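Local coordinates for embryonic developmental protein tofu-6 (Caenorhabditis elegans, PDB 7OCX) that takes part in piRNA (21U-RNA) biogenesis as a subunit of the PETISCO complex, its RNA recognition motif domain pairing with that of PID-3, at residues W31-V36 / G60-M65; H35-F40 / G80-E85. One frame throughout, in Å; residues are numbered along the deposited sequence. Where two conformers were deposited one is given.

Contact 1 (W31-V36 / G60-M65)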
loop_
_atom_site.group_PDB
_atom_site.type_symbol
_atom_site.label_atom_id
_atom_site.label_comp_id
_atom_site.label_asym_id
_atom_site.label_seq_id
_atom_site.Cartn_x
_atom_site.Cartn_y
_atom_site.Cartn_z
ATOM N N TRP C 31 -6.012 4.365 -25.573
ATOM C CA TRP C 31 -7.117 4.006 -24.690
ATOM C C TRP C 31 -7.838 2.746 -25.152
ATOM O O TRP C 31 -8.282 1.956 -24.317
ATOM C CB TRP C 31 -8.105 5.150 -24.537
ATOM C CG TRP C 31 -7.585 6.253 -23.710
ATOM C CD1 TRP C 31 -7.125 7.460 -24.155
ATOM C CD2 TRP C 31 -7.400 6.257 -22.282
ATOM N NE1 TRP C 31 -6.707 8.227 -23.102
ATOM C CE2 TRP C 31 -6.849 7.507 -21.941
ATOM C CE3 TRP C 31 -7.652 5.327 -21.261
ATOM C CZ2 TRP C 31 -6.568 7.866 -20.625
ATOM C CZ3 TRP C 31 -7.350 5.669 -19.953
ATOM C CH2 TRP C 31 -6.801 6.921 -19.643
ATOM N N ASN C 32 -7.949 2.512 -26.463
ATOM C CA ASN C 32 -8.520 1.248 -26.932
ATOM C C ASN C 32 -7.687 0.064 -26.442
ATOM O O ASN C 32 -8.227 -0.941 -25.961
ATOM C CB ASN C 32 -8.586 1.251 -28.460
ATOM C CG ASN C 32 -9.478 2.344 -28.990
ATOM O OD1 ASN C 32 -9.043 3.171 -29.793
ATOM N ND2 ASN C 32 -10.739 2.342 -28.571
ATOM N N LEU C 33 -6.366 0.167 -26.594
ATOM C CA LEU C 33 -5.441 -0.870 -26.148
ATOM C C LEU C 33 -5.538 -1.075 -24.642
ATOM O O LEU C 33 -5.585 -2.211 -24.148
ATOM C CB LEU C 33 -4.023 -0.468 -26.557
ATOM C CG LEU C 33 -2.909 -1.474 -26.279
ATOM C CD1 LEU C 33 -3.173 -2.794 -26.975
ATOM C CD2 LEU C 33 -1.570 -0.901 -26.709
ATOM N N PHE C 34 -5.561 0.024 -23.892
ATOM C CA PHE C 34 -5.730 -0.070 -22.446
ATOM C C PHE C 34 -6.992 -0.856 -22.093
ATOM O O PHE C 34 -6.976 -1.720 -21.205
ATOM C CB PHE C 34 -5.761 1.347 -21.853
ATOM C CG PHE C 34 -6.331 1.412 -20.473
ATOM C CD1 PHE C 34 -5.537 1.139 -19.367
ATOM C CD2 PHE C 34 -7.664 1.748 -20.282
ATOM C CE1 PHE C 34 -6.061 1.186 -18.090
ATOM C CE2 PHE C 34 -8.203 1.789 -19.015
ATOM C CZ PHE C 34 -7.400 1.508 -17.907
ATOM N N HIS C 35 -8.101 -0.567 -22.786
ATOM C CA HIS C 35 -9.369 -1.200 -22.421
ATOM C C HIS C 35 -9.284 -2.714 -22.598
ATOM O O HIS C 35 -9.842 -3.477 -21.802
ATOM C CB HIS C 35 -10.552 -0.666 -23.247
ATOM C CG HIS C 35 -10.950 0.749 -22.936
ATOM N ND1 HIS C 35 -10.839 1.304 -21.679
ATOM C CD2 HIS C 35 -11.553 1.690 -23.707
ATOM C CE1 HIS C 35 -11.283 2.550 -21.706
ATOM N NE2 HIS C 35 -11.735 2.806 -22.922
ATOM N N VAL C 36 -8.621 -3.166 -23.662
ATOM C CA VAL C 36 -8.500 -4.600 -23.881
ATOM C C VAL C 36 -7.749 -5.256 -22.736
ATOM O O VAL C 36 -8.144 -6.324 -22.254
ATOM C CB VAL C 36 -7.822 -4.899 -25.228
ATOM C CG1 VAL C 36 -7.412 -6.376 -25.279
ATOM C CG2 VAL C 36 -8.771 -4.542 -26.339
ATOM N N GLY C 60 2.536 -1.854 -30.373
ATOM C CA GLY C 60 2.311 -1.354 -29.036
ATOM C C GLY C 60 3.073 -2.092 -27.960
ATOM O O GLY C 60 3.843 -3.025 -28.207
ATOM N N PHE C 61 2.834 -1.635 -26.740
ATOM C CA PHE C 61 3.524 -2.110 -25.557
ATOM C C PHE C 61 2.545 -1.932 -24.415
ATOM O O PHE C 61 1.874 -0.901 -24.323
ATOM C CB PHE C 61 4.790 -1.314 -25.310
ATOM C CG PHE C 61 5.426 -1.613 -24.031
ATOM C CD1 PHE C 61 6.088 -2.828 -23.847
ATOM C CD2 PHE C 61 5.406 -0.693 -23.013
ATOM C CE1 PHE C 61 6.702 -3.125 -22.650
ATOM C CE2 PHE C 61 6.032 -0.969 -21.848
ATOM C CZ PHE C 61 6.688 -2.195 -21.657
ATOM N N VAL C 62 2.427 -2.954 -23.585
ATOM C CA VAL C 62 1.561 -2.922 -22.417
ATOM C C VAL C 62 2.319 -3.536 -21.253
ATOM O O VAL C 62 2.906 -4.608 -21.404
ATOM C CB VAL C 62 0.249 -3.699 -22.640
ATOM C CG1 VAL C 62 -0.555 -3.739 -21.361
ATOM C CG2 VAL C 62 -0.549 -3.046 -23.708
ATOM N N ASN C 63 2.301 -2.867 -20.095
ATOM C CA ASN C 63 2.870 -3.421 -18.872
ATOM C C ASN C 63 1.730 -3.550 -17.868
ATOM O O ASN C 63 1.039 -2.563 -17.581
ATOM C CB ASN C 63 4.028 -2.546 -18.348
ATOM C CG ASN C 63 4.885 -3.276 -17.315
ATOM O OD1 ASN C 63 5.741 -4.084 -17.692
ATOM N ND2 ASN C 63 4.752 -2.923 -16.037
ATOM N N MET C 64 1.533 -4.757 -17.348
ATOM C CA MET C 64 0.529 -4.928 -16.319
ATOM C C MET C 64 1.078 -4.466 -14.974
ATOM O O MET C 64 2.286 -4.313 -14.778
ATOM C CB MET C 64 0.058 -6.374 -16.245
ATOM C CG MET C 64 -0.482 -6.973 -17.535
ATOM S SD MET C 64 -1.805 -6.045 -18.279
ATOM C CE MET C 64 -3.173 -6.458 -17.175
ATOM N N MET C 65 0.167 -4.207 -14.046
ATOM C CA MET C 65 0.594 -3.734 -12.737
ATOM C C MET C 65 1.329 -4.810 -11.952
ATOM O O MET C 65 2.112 -4.484 -11.052
ATOM C CB MET C 65 -0.613 -3.240 -11.943
ATOM C CG MET C 65 -0.196 -2.579 -10.672
ATOM S SD MET C 65 0.443 -0.916 -10.806
ATOM C CE MET C 65 -0.537 -0.193 -12.116
#
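The helix-on-sheet core of the RNA recognition motif brings L33, on the inner side of helix 30-38, against V62, toward the end of strand 57-64. The side chains meet through apolar groups alone, and the meeting rests on one methyl group of V62. CG2 of V62 lies 3.8 Å from L33 CD2 and equally 3.8 Å from L33 CG, while L33 CD1 stands farther back, 4.2 Å from the same V62 CG2. One valine methyl is thus set against the branch point of the leucine, and the two side chains pass alongside each other in opposite directions. With CG anti to the backbone N (chi1 -175°), L33 stretches away from its helix and brings CD2 over the strand, where it also comes within 4.2 Å of the carbonyl O of F61. Strand 57-64 is an inner strand, next to 18-25, in the place of the third strand of the canonical fold; it occupies the position of the RNP1 motif, to which its sequence probably corresponds only loosely. V62 points to the helix and F61 to the other sheet face, where its ring meets Y13 and H94. At G60 a beta carbon would lie only 3.2 Å from L33 CD2, so the leucine passes close over bare backbone. With an alanine here in place of L33, the contacts to V62 CG2 would probably be lost and a gap opened above G60. L33 also packs on C46 of strand 43-51, and V62 on I21 of strand 18-25. F34, next along the helix, packs on V43 and C46, and its ring meets F57 of the PID-3 chain.

Contact 2 (H35-F40 / G80-E85)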
loop_
_atom_site.group_PDB
_atom_site.type_symbol
_atom_site.label_atom_id
_atom_site.label_comp_id
_atom_site.label_asym_id
_atom_site.label_seq_id
_atom_site.Cartn_x
_atom_site.Cartn_y
_atom_site.Cartn_z
ATOM N N HIS C 35 -8.101 -0.567 -22.786
ATOM C CA HIS C 35 -9.369 -1.200 -22.421
ATOM C C HIS C 35 -9.284 -2.714 -22.598
ATOM O O HIS C 35 -9.842 -3.477 -21.802
ATOM C CB HIS C 35 -10.552 -0.666 -23.247
ATOM C CG HIS C 35 -10.950 0.749 -22.936
ATOM N ND1 HIS C 35 -10.839 1.304 -21.679
ATOM C CD2 HIS C 35 -11.553 1.690 -23.707
ATOM C CE1 HIS C 35 -11.283 2.550 -21.706
ATOM N NE2 HIS C 35 -11.735 2.806 -22.922
ATOM N N VAL C 36 -8.621 -3.166 -23.662
ATOM C CA VAL C 36 -8.500 -4.600 -23.881
ATOM C C VAL C 36 -7.749 -5.256 -22.736
ATOM O O VAL C 36 -8.144 -6.324 -22.254
ATOM C CB VAL C 36 -7.822 -4.899 -25.228
ATOM C CG1 VAL C 36 -7.412 -6.376 -25.279
ATOM C CG2 VAL C 36 -8.771 -4.542 -26.339
ATOM N N PHE C 37 -6.641 -4.644 -22.299
ATOM C CA PHE C 37 -5.821 -5.280 -21.276
ATOM C C PHE C 37 -6.355 -5.048 -19.876
ATOM O O PHE C 37 -6.142 -5.886 -18.994
ATOM C CB PHE C 37 -4.366 -4.838 -21.429
ATOM C CG PHE C 37 -3.689 -5.568 -22.526
ATOM C CD1 PHE C 37 -3.879 -5.203 -23.840
ATOM C CD2 PHE C 37 -2.960 -6.714 -22.242
ATOM C CE1 PHE C 37 -3.317 -5.945 -24.859
ATOM C CE2 PHE C 37 -2.382 -7.447 -23.257
ATOM C CZ PHE C 37 -2.565 -7.059 -24.568
ATOM N N GLN C 38 -7.102 -3.979 -19.658
ATOM C CA GLN C 38 -7.710 -3.786 -18.353
ATOM C C GLN C 38 -8.643 -4.929 -17.957
ATOM O O GLN C 38 -8.886 -5.138 -16.763
ATOM C CB GLN C 38 -8.495 -2.483 -18.334
ATOM C CG GLN C 38 -8.517 -1.840 -17.000
ATOM C CD GLN C 38 -9.731 -0.961 -16.845
ATOM O OE1 GLN C 38 -10.476 -0.736 -17.801
ATOM N NE2 GLN C 38 -9.949 -0.467 -15.635
ATOM N N ASN C 39 -9.242 -5.629 -18.926
ATOM C CA ASN C 39 -10.125 -6.738 -18.569
ATOM C C ASN C 39 -9.399 -7.863 -17.844
ATOM O O ASN C 39 -10.053 -8.708 -17.223
ATOM C CB ASN C 39 -10.813 -7.322 -19.805
ATOM C CG ASN C 39 -11.798 -6.380 -20.465
ATOM O OD1 ASN C 39 -12.503 -5.617 -19.799
ATOM N ND2 ASN C 39 -11.825 -6.403 -21.791
ATOM N N PHE C 40 -8.075 -7.919 -17.938
ATOM C CA PHE C 40 -7.270 -8.959 -17.306
ATOM C C PHE C 40 -6.645 -8.520 -15.997
ATOM O O PHE C 40 -6.115 -9.368 -15.266
ATOM C CB PHE C 40 -6.174 -9.414 -18.275
ATOM C CG PHE C 40 -6.713 -9.893 -19.583
ATOM C CD1 PHE C 40 -6.551 -9.140 -20.726
ATOM C CD2 PHE C 40 -7.395 -11.100 -19.665
ATOM C CE1 PHE C 40 -7.061 -9.571 -21.931
ATOM C CE2 PHE C 40 -7.903 -11.544 -20.869
ATOM C CZ PHE C 40 -7.738 -10.775 -22.005
ATOM N N GLY C 80 -0.080 -17.445 -28.841
ATOM C CA GLY C 80 0.554 -16.144 -28.782
ATOM C C GLY C 80 -0.341 -14.992 -29.173
ATOM O O GLY C 80 0.131 -13.850 -29.256
ATOM N N ASN C 81 -1.622 -15.260 -29.402
ATOM C CA ASN C 81 -2.574 -14.287 -29.908
ATOM C C ASN C 81 -3.661 -14.047 -28.873
ATOM O O ASN C 81 -4.120 -14.986 -28.216
ATOM C CB ASN C 81 -3.202 -14.790 -31.217
ATOM C CG ASN C 81 -2.243 -14.731 -32.394
ATOM O OD1 ASN C 81 -1.363 -13.872 -32.457
ATOM N ND2 ASN C 81 -2.406 -15.654 -33.331
ATOM N N LEU C 82 -4.053 -12.786 -28.718
ATOM C CA LEU C 82 -5.279 -12.412 -28.027
ATOM C C LEU C 82 -6.360 -12.193 -29.076
ATOM O O LEU C 82 -6.215 -11.316 -29.939
ATOM C CB LEU C 82 -5.080 -11.147 -27.192
ATOM C CG LEU C 82 -6.166 -10.863 -26.152
ATOM C CD1 LEU C 82 -6.101 -11.897 -25.032
ATOM C CD2 LEU C 82 -6.065 -9.459 -25.577
ATOM N N ILE C 83 -7.441 -12.977 -28.999
ATOM C CA ILE C 83 -8.501 -12.967 -30.005
ATOM C C ILE C 83 -9.687 -12.183 -29.460
ATOM O O ILE C 83 -10.171 -12.464 -28.361
ATOM C CB ILE C 83 -8.947 -14.395 -30.376
ATOM C CG1 ILE C 83 -9.346 -15.228 -29.143
ATOM C CG2 ILE C 83 -7.852 -15.116 -31.170
ATOM C CD1 ILE C 83 -10.886 -15.326 -28.884
ATOM N N GLY C 84 -10.188 -11.228 -30.250
ATOM C CA GLY C 84 -11.363 -10.462 -29.892
ATOM C C GLY C 84 -12.448 -10.563 -30.957
ATOM O O GLY C 84 -12.228 -11.066 -32.065
ATOM N N GLU C 85 -13.632 -10.049 -30.614
ATOM C CA GLU C 85 -14.784 -10.187 -31.498
ATOM C C GLU C 85 -14.534 -9.612 -32.884
ATOM O O GLU C 85 -15.303 -9.916 -33.802
ATOM C CB GLU C 85 -16.017 -9.517 -30.881
#
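L82 of strand 81-84 points its isobutyl group at the later part of helix 30-38 and the turn after it. CD2 meets V36 and also reaches both phenylalanine rings, while CD1 meets only F40 among these residues. The side chains of V36 and L82 reach toward each other tip to tip, and V36 CG1 sits 3.4 Å from L82 CD2, tighter than an ordinary carbon contact. The F40 ring comes from the opposite direction and meets the leucine at an oblique tilt. The far end of that ring does the touching, CZ lying 3.6 Å from L82 CD1 while its neighbour CE1 is 3.8 Å from L82 CD2. F40 is aimed this way by a chi1 of -56°, with CG beside the backbone N. The F37 ring approaches more loosely and also obliquely, its CZ 4.4 Å from L82 CD2. L82 itself has CG anti to its backbone N (chi1 -165°), which carries both methyls off the strand toward the helix. A backbone bond of 3.0 Å from F40 N to F37 O closes the turn between the two phenylalanines, and both pack on V73 of helix 67-75. L82 pairs through its backbone with L89: strand 81-84, the short additional edge strand found between the second helix and the last strand of many RNA recognition motif domains, forms a hairpin with strand 87-93.

How the contacts relate
Both contacts lean on helix 30-38 and on the same sheet, but at different depths. Contact 1 is buried near the centre of the chain, against an inner strand; contact 2 is partly buried, at the edge strand 81-84. Each is apolar, with a leucine as its main piece, supplied by the helix in contact 1 and by the strand in contact 2. Aliphatic groups alone pack in the first, whereas two phenylalanine rings join the second. The two touch through F37: V62 CG1 lies 3.8 Å from F37 CG, which makes the hydrophobic core continuous from inner strand to edge. Separately, M64 CE packs against the helix backbone, 3.5 Å from F37 O.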